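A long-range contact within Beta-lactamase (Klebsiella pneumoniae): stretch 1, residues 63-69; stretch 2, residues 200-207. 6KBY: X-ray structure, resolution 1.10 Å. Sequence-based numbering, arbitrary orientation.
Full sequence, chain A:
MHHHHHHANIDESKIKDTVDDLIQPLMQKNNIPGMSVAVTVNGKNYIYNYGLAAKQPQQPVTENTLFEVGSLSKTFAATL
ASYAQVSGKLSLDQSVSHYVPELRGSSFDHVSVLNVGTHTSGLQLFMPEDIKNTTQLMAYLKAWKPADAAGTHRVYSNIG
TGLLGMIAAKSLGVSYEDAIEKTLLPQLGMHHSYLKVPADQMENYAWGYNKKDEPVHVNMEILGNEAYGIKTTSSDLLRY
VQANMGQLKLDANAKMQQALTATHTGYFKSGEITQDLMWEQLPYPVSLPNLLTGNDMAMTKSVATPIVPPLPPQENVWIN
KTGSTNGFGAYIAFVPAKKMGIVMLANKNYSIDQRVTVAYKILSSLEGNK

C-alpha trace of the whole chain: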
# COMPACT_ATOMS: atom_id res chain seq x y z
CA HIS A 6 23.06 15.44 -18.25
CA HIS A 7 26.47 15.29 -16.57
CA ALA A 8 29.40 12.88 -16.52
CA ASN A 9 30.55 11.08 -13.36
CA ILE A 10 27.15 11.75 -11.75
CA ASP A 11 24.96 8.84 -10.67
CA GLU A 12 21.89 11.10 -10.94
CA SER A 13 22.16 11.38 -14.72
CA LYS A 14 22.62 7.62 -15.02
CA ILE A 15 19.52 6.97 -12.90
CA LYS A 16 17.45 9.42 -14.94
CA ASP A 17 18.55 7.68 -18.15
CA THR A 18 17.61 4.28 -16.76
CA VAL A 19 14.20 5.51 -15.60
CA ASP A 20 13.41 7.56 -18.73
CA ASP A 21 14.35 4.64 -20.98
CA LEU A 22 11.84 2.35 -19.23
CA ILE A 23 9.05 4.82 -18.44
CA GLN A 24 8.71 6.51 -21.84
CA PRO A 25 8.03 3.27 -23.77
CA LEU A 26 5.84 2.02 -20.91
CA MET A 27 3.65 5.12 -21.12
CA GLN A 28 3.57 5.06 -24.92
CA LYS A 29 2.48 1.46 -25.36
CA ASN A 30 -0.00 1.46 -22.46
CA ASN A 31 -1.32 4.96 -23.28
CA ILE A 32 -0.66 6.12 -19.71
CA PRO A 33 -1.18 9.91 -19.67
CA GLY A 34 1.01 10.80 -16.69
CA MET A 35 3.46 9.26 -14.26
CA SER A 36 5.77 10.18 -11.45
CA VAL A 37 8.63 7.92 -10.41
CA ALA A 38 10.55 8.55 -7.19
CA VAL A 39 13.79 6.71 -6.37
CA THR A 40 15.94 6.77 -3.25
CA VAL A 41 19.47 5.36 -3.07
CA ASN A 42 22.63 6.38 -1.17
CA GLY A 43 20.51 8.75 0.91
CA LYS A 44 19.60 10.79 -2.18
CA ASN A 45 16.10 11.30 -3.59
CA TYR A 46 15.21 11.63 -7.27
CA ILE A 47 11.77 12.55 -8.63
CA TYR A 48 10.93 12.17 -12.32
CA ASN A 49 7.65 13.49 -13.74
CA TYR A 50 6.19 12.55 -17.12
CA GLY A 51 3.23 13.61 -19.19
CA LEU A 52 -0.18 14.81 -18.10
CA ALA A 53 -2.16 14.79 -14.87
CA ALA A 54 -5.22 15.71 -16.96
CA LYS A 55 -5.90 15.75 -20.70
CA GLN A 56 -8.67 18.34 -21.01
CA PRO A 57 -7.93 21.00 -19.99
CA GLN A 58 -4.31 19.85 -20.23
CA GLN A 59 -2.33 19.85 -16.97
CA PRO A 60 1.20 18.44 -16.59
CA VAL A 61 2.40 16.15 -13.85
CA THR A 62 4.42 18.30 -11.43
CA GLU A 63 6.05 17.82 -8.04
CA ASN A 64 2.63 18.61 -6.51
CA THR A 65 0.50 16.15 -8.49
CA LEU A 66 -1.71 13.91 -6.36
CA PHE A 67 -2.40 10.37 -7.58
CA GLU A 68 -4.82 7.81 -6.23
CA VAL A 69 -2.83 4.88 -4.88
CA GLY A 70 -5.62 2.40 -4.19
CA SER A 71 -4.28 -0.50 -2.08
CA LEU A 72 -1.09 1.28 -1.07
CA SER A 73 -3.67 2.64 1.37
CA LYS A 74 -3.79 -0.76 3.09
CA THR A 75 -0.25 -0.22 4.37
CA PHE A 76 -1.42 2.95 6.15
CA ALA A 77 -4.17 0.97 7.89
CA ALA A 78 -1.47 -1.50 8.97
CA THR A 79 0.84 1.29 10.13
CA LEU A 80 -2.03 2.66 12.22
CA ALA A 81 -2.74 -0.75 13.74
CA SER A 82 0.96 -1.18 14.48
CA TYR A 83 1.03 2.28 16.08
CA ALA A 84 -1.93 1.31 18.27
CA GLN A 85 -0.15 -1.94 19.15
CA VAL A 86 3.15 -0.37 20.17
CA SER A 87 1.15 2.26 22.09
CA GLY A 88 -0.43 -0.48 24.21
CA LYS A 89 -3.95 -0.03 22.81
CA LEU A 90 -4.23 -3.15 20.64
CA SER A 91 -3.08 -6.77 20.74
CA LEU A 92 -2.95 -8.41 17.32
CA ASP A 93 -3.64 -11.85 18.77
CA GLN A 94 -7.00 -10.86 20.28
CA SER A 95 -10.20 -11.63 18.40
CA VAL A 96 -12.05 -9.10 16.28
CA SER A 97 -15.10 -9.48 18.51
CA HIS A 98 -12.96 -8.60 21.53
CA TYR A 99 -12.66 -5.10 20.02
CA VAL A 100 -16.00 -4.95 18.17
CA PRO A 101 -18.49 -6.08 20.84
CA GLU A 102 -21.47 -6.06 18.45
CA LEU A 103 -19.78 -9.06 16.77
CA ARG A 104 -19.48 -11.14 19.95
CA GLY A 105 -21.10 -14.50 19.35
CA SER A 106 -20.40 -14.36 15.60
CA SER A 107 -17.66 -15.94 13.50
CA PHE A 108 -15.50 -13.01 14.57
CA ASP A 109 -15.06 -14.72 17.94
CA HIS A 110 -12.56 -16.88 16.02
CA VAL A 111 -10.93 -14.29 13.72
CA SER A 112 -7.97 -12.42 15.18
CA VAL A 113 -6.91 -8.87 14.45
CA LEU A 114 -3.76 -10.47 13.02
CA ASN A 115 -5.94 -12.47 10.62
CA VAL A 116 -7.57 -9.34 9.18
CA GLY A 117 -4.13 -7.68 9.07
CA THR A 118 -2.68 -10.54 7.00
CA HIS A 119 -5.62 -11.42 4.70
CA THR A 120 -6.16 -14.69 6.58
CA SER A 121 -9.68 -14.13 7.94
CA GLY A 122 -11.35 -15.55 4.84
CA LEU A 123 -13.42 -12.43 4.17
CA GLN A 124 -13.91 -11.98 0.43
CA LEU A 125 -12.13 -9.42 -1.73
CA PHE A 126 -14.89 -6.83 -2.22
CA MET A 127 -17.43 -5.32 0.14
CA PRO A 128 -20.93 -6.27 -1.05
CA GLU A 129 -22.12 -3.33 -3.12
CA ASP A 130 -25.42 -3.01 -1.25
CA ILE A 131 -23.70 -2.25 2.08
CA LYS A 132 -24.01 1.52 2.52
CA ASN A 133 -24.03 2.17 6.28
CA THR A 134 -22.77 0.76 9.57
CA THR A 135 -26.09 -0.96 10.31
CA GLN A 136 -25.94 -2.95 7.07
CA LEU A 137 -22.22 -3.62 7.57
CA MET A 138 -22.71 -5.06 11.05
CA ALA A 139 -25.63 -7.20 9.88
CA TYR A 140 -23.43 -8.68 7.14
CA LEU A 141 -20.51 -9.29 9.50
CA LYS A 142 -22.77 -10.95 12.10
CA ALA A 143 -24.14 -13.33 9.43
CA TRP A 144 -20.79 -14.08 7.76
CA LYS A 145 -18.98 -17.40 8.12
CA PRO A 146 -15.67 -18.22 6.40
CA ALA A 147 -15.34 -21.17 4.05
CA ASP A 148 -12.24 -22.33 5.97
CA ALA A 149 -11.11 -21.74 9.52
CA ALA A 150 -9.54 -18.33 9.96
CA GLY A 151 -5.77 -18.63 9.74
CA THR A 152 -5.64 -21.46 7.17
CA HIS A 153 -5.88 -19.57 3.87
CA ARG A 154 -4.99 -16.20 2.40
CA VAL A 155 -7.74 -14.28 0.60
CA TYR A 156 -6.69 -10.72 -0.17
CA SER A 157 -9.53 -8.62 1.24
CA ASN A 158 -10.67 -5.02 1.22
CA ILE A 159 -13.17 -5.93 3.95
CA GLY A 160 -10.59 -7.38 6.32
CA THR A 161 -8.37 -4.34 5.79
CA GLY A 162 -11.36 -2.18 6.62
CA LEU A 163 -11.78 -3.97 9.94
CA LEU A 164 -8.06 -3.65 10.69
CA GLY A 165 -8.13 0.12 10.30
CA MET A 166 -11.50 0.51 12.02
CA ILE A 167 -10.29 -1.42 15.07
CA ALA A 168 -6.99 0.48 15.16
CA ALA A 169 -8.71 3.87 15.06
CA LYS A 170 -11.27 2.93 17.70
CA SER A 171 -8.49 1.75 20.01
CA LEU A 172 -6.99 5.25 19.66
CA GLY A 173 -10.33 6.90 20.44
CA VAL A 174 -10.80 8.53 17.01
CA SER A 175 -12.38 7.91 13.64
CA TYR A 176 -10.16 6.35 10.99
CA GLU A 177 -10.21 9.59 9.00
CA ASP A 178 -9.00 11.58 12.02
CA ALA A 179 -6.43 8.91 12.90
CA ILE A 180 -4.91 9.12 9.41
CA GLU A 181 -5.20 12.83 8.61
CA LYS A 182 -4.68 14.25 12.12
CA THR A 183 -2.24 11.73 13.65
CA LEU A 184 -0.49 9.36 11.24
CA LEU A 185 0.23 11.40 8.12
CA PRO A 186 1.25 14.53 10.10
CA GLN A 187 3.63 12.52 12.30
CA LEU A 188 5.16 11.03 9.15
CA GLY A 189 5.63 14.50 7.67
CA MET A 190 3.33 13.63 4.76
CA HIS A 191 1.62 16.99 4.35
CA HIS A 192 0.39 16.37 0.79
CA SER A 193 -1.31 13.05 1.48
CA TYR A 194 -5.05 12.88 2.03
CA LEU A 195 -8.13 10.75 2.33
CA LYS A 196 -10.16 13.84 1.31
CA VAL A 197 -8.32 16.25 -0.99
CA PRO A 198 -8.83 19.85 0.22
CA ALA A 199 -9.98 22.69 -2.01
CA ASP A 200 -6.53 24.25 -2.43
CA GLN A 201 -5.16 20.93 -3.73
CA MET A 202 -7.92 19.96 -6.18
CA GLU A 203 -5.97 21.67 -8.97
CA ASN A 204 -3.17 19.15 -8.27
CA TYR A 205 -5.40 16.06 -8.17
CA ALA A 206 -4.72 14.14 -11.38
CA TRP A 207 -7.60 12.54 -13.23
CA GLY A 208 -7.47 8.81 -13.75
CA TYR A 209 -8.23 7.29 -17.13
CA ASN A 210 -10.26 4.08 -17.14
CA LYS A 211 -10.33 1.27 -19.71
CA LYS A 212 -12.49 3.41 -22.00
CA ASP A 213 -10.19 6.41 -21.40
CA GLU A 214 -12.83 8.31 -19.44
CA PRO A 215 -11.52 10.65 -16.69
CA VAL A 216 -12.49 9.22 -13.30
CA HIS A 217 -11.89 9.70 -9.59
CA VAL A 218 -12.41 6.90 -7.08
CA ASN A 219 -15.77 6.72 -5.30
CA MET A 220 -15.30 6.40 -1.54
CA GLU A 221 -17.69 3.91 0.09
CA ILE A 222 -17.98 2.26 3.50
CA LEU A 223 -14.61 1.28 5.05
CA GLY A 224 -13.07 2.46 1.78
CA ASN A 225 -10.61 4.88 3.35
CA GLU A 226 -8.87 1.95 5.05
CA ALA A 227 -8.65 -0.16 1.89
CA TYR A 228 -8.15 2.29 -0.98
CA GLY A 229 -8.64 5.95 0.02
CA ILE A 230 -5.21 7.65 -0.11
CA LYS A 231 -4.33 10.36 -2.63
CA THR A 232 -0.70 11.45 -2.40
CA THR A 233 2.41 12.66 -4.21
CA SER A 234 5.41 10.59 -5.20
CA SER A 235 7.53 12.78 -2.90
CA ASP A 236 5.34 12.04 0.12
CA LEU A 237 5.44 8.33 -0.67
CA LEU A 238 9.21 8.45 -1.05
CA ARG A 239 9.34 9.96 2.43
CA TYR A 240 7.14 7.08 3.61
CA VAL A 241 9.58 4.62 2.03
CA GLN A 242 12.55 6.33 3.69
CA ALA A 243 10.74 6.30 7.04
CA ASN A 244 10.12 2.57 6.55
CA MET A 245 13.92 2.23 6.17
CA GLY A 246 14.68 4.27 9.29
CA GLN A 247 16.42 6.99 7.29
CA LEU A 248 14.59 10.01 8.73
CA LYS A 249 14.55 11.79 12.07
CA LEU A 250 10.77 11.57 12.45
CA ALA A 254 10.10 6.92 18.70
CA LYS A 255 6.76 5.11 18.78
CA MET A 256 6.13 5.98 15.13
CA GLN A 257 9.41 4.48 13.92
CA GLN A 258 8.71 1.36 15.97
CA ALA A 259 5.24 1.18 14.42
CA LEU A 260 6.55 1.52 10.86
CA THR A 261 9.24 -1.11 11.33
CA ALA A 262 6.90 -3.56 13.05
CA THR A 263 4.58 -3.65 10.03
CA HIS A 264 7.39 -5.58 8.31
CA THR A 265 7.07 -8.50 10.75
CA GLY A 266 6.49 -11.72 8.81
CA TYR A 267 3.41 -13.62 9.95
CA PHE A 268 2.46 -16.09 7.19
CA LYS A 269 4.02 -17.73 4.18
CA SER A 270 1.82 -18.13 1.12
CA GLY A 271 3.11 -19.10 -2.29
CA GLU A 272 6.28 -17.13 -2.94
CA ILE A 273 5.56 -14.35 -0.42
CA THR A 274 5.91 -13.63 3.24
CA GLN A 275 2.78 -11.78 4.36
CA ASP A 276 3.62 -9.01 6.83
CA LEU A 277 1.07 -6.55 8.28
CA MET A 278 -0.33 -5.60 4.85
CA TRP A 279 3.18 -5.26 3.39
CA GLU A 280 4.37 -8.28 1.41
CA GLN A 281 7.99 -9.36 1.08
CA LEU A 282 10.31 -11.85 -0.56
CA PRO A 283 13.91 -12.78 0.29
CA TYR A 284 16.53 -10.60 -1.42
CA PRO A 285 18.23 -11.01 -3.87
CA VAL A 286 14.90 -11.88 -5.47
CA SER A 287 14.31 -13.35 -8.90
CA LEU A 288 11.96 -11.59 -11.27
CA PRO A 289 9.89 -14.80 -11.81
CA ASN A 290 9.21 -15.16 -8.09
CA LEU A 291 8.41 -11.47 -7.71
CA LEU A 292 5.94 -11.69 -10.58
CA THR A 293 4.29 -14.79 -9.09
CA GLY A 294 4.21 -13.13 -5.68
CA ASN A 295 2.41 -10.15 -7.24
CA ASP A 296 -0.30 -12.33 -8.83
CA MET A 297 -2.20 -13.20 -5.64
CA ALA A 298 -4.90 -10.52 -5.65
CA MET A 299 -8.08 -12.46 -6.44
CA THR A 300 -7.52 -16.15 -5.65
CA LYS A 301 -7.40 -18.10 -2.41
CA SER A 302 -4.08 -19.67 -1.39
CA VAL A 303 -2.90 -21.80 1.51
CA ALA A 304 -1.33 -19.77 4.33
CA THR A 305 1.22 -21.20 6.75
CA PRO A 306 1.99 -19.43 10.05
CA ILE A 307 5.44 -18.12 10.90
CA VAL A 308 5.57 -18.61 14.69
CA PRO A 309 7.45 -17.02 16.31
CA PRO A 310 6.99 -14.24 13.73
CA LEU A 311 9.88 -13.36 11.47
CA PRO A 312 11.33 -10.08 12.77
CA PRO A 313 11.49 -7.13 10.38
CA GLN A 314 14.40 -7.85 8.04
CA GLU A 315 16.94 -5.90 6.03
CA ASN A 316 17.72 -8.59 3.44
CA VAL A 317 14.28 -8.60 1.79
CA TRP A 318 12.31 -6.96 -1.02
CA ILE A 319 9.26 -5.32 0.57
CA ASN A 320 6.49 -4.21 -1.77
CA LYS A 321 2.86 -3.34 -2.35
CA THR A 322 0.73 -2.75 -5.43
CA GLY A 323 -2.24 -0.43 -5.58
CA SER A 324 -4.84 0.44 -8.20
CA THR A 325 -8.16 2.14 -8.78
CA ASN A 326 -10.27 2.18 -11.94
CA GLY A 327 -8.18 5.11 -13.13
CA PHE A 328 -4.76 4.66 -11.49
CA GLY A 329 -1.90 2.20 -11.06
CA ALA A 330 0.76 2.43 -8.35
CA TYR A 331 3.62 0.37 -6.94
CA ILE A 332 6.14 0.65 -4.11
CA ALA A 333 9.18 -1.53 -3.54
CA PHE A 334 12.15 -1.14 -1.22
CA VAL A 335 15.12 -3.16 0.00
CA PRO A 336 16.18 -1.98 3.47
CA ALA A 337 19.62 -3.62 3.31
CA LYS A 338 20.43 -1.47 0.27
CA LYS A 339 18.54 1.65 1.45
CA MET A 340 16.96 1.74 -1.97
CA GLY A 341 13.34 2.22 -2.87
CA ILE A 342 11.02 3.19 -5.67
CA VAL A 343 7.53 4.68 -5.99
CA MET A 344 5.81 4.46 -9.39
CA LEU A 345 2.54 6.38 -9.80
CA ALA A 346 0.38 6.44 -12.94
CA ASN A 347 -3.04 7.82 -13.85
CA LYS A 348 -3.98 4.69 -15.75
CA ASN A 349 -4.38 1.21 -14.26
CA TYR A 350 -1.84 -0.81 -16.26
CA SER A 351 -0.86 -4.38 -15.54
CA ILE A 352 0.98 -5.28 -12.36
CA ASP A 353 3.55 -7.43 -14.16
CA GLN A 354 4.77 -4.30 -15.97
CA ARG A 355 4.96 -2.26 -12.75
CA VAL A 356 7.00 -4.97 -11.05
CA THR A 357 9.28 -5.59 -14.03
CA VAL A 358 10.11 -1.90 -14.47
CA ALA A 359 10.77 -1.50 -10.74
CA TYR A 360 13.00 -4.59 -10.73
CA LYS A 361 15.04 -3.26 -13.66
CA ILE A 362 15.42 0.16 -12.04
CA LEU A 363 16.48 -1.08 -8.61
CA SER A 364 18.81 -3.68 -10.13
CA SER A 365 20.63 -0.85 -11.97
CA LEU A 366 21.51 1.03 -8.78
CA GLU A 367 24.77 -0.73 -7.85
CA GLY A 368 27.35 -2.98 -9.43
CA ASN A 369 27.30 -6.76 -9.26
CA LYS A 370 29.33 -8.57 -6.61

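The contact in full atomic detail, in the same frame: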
# COMPACT_ATOMS: atom_id res chain seq x y z
N GLU A 63 5.69 18.29 -9.37
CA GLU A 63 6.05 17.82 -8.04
C GLU A 63 4.85 17.78 -7.09
O GLU A 63 4.91 17.09 -6.07
CB GLU A 63 7.13 18.72 -7.45
CG GLU A 63 6.66 20.15 -7.21
CD GLU A 63 7.74 21.03 -6.61
OE1 GLU A 63 7.85 22.20 -7.02
OE2 GLU A 63 8.48 20.54 -5.73
N ASN A 64 3.78 18.51 -7.39
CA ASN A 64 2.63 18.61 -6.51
C ASN A 64 1.48 17.68 -6.90
O ASN A 64 0.47 17.65 -6.20
CB ASN A 64 2.13 20.05 -6.45
CG ASN A 64 3.17 20.99 -5.89
OD1 ASN A 64 3.82 20.69 -4.89
ND2 ASN A 64 3.34 22.14 -6.53
N THR A 65 1.62 16.93 -7.99
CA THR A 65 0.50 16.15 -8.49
C THR A 65 0.13 15.04 -7.52
O THR A 65 1.00 14.26 -7.10
CB THR A 65 0.83 15.55 -9.85
OG1 THR A 65 1.11 16.60 -10.78
CG2 THR A 65 -0.34 14.72 -10.37
N LEU A 66 -1.15 14.95 -7.21
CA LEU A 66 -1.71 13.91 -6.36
C LEU A 66 -2.26 12.79 -7.24
O LEU A 66 -3.02 13.05 -8.19
CB LEU A 66 -2.84 14.47 -5.50
CG LEU A 66 -2.42 15.57 -4.52
CD1 LEU A 66 -3.63 16.35 -4.04
CD2 LEU A 66 -1.68 14.97 -3.34
N PHE A 67 -1.88 11.56 -6.92
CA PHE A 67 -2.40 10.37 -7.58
C PHE A 67 -3.17 9.54 -6.56
O PHE A 67 -2.81 9.49 -5.38
CB PHE A 67 -1.26 9.49 -8.12
CG PHE A 67 -0.45 10.10 -9.24
CD1 PHE A 67 0.55 11.02 -8.98
CD2 PHE A 67 -0.66 9.69 -10.55
CE1 PHE A 67 1.31 11.55 -10.01
CE2 PHE A 67 0.10 10.22 -11.59
CZ PHE A 67 1.09 11.15 -11.32
N GLU A 68 -4.22 8.87 -7.02
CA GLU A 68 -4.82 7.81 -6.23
C GLU A 68 -3.86 6.63 -6.20
O GLU A 68 -3.27 6.26 -7.22
CB GLU A 68 -6.13 7.36 -6.86
CG GLU A 68 -7.17 8.46 -6.89
CD GLU A 68 -8.42 8.14 -7.69
OE1 GLU A 68 -8.58 6.99 -8.16
OE2 GLU A 68 -9.25 9.05 -7.85
N VAL A 69 -3.71 6.03 -5.02
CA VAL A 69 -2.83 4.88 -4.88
C VAL A 69 -3.55 3.60 -4.50
O VAL A 69 -2.90 2.57 -4.32
CB VAL A 69 -1.64 5.17 -3.95
CG1 VAL A 69 -0.82 6.32 -4.52
CG2 VAL A 69 -2.11 5.48 -2.54
N ASP A 200 -7.73 23.64 -1.88
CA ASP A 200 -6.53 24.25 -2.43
C ASP A 200 -5.62 23.25 -3.13
O ASP A 200 -4.62 23.67 -3.73
CB ASP A 200 -5.77 25.03 -1.34
CG ASP A 200 -5.21 24.14 -0.25
OD1 ASP A 200 -5.83 23.10 0.07
OD2 ASP A 200 -4.14 24.48 0.29
N GLN A 201 -5.94 21.96 -3.07
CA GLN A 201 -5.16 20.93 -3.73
C GLN A 201 -5.91 20.26 -4.88
O GLN A 201 -5.32 19.43 -5.58
CB GLN A 201 -4.71 19.88 -2.71
CG GLN A 201 -3.71 20.43 -1.70
CD GLN A 201 -2.37 20.69 -2.32
OE1 GLN A 201 -2.03 20.11 -3.36
NE2 GLN A 201 -1.58 21.57 -1.71
N MET A 202 -7.18 20.60 -5.09
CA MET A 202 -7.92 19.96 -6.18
C MET A 202 -7.27 20.21 -7.53
O MET A 202 -7.31 19.34 -8.40
CB MET A 202 -9.38 20.43 -6.17
CG MET A 202 -10.20 19.82 -5.05
SD MET A 202 -10.33 18.01 -5.13
CE MET A 202 -11.24 17.78 -6.65
N GLU A 203 -6.64 21.38 -7.71
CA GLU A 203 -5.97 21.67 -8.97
C GLU A 203 -4.79 20.73 -9.22
O GLU A 203 -4.34 20.62 -10.36
CB GLU A 203 -5.49 23.13 -8.99
CG GLU A 203 -4.42 23.45 -7.94
CD GLU A 203 -3.88 24.87 -8.08
OE1 GLU A 203 -2.92 25.21 -7.35
OE2 GLU A 203 -4.40 25.63 -8.91
N ASN A 204 -4.29 20.07 -8.18
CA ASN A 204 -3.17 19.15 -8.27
C ASN A 204 -3.61 17.70 -8.34
O ASN A 204 -2.76 16.81 -8.49
CB ASN A 204 -2.25 19.32 -7.06
CG ASN A 204 -1.52 20.64 -7.09
OD1 ASN A 204 -1.12 21.12 -8.14
ND2 ASN A 204 -1.35 21.24 -5.91
N TYR A 205 -4.91 17.42 -8.22
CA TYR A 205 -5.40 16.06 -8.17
C TYR A 205 -5.57 15.56 -9.60
O TYR A 205 -6.50 15.97 -10.32
CB TYR A 205 -6.71 16.05 -7.38
CG TYR A 205 -7.37 14.71 -7.11
CD1 TYR A 205 -6.78 13.50 -7.45
CD2 TYR A 205 -8.63 14.68 -6.51
CE1 TYR A 205 -7.44 12.29 -7.19
CE2 TYR A 205 -9.28 13.50 -6.25
CZ TYR A 205 -8.69 12.31 -6.59
OH TYR A 205 -9.37 11.15 -6.32
N ALA A 206 -4.66 14.69 -10.03
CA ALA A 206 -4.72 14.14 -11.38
C ALA A 206 -6.05 13.42 -11.59
O ALA A 206 -6.65 12.90 -10.65
CB ALA A 206 -3.59 13.12 -11.57
N TRP A 207 -6.49 13.40 -12.84
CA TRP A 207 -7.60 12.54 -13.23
C TRP A 207 -7.05 11.18 -13.62
O TRP A 207 -5.95 11.07 -14.18
CB TRP A 207 -8.38 13.17 -14.39
CG TRP A 207 -9.24 14.28 -13.90
CD1 TRP A 207 -8.93 15.61 -13.87
CD2 TRP A 207 -10.54 14.16 -13.30
NE1 TRP A 207 -9.97 16.33 -13.31
CE2 TRP A 207 -10.97 15.45 -12.95
CE3 TRP A 207 -11.37 13.07 -13.03
CZ2 TRP A 207 -12.21 15.69 -12.36
CZ3 TRP A 207 -12.61 13.32 -12.45
CH2 TRP A 207 -13.01 14.61 -12.11
O HOH W 1 0.22 18.43 -3.55

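Backbone hydrogen bonds hold the centre of this contact. Leu 66 uses both of its peptide groups. Leu 66 N donates to Asn 204 O at 2.8 Å, nearly straight at 170°. Leu 66 O accepts from Ala 206 N at 3.0 Å, with a more bent angle of 151°. The pair forms a single beta bridge between Leu 66 and Tyr 205, whose CA atoms lie 4.6 Å apart. Asn 204 O also receives a CA-H...O contact from Thr 65 CA at 3.3 Å.

One side-chain hydrogen bond crosses the contact. Tyr 205 OH donates to Glu 68 OE2 at 2.6 Å, a short distance. The CA-to-CB bond of Tyr 205 points away, yet the long side chain brings its hydroxyl back to stretch 1. Glu 68 OE2 lies at the ring edge, near the ring plane.

A water links the stretches. The oxygen of water 1 lies 2.8 Å from Asn 64 O and 2.8 Å from Gln 201 OE1, and the water donates to both. Gln 201 OE1 also accepts from Asn 204 ND2 at 2.9 Å, within stretch 2. Asn 204 N donates a hydrogen bond to Gln 201 O, also at 2.9 Å, so Asn 204 and Gln 201 are joined by two hydrogen bonds, one from a side chain and one from the backbone.

Carbon contacts add to these bonds. Leu 66 CD1 lies 3.9 Å from Gln 201 CB. Thr 65 CG2 meets Ala 206 CB at 3.8 Å.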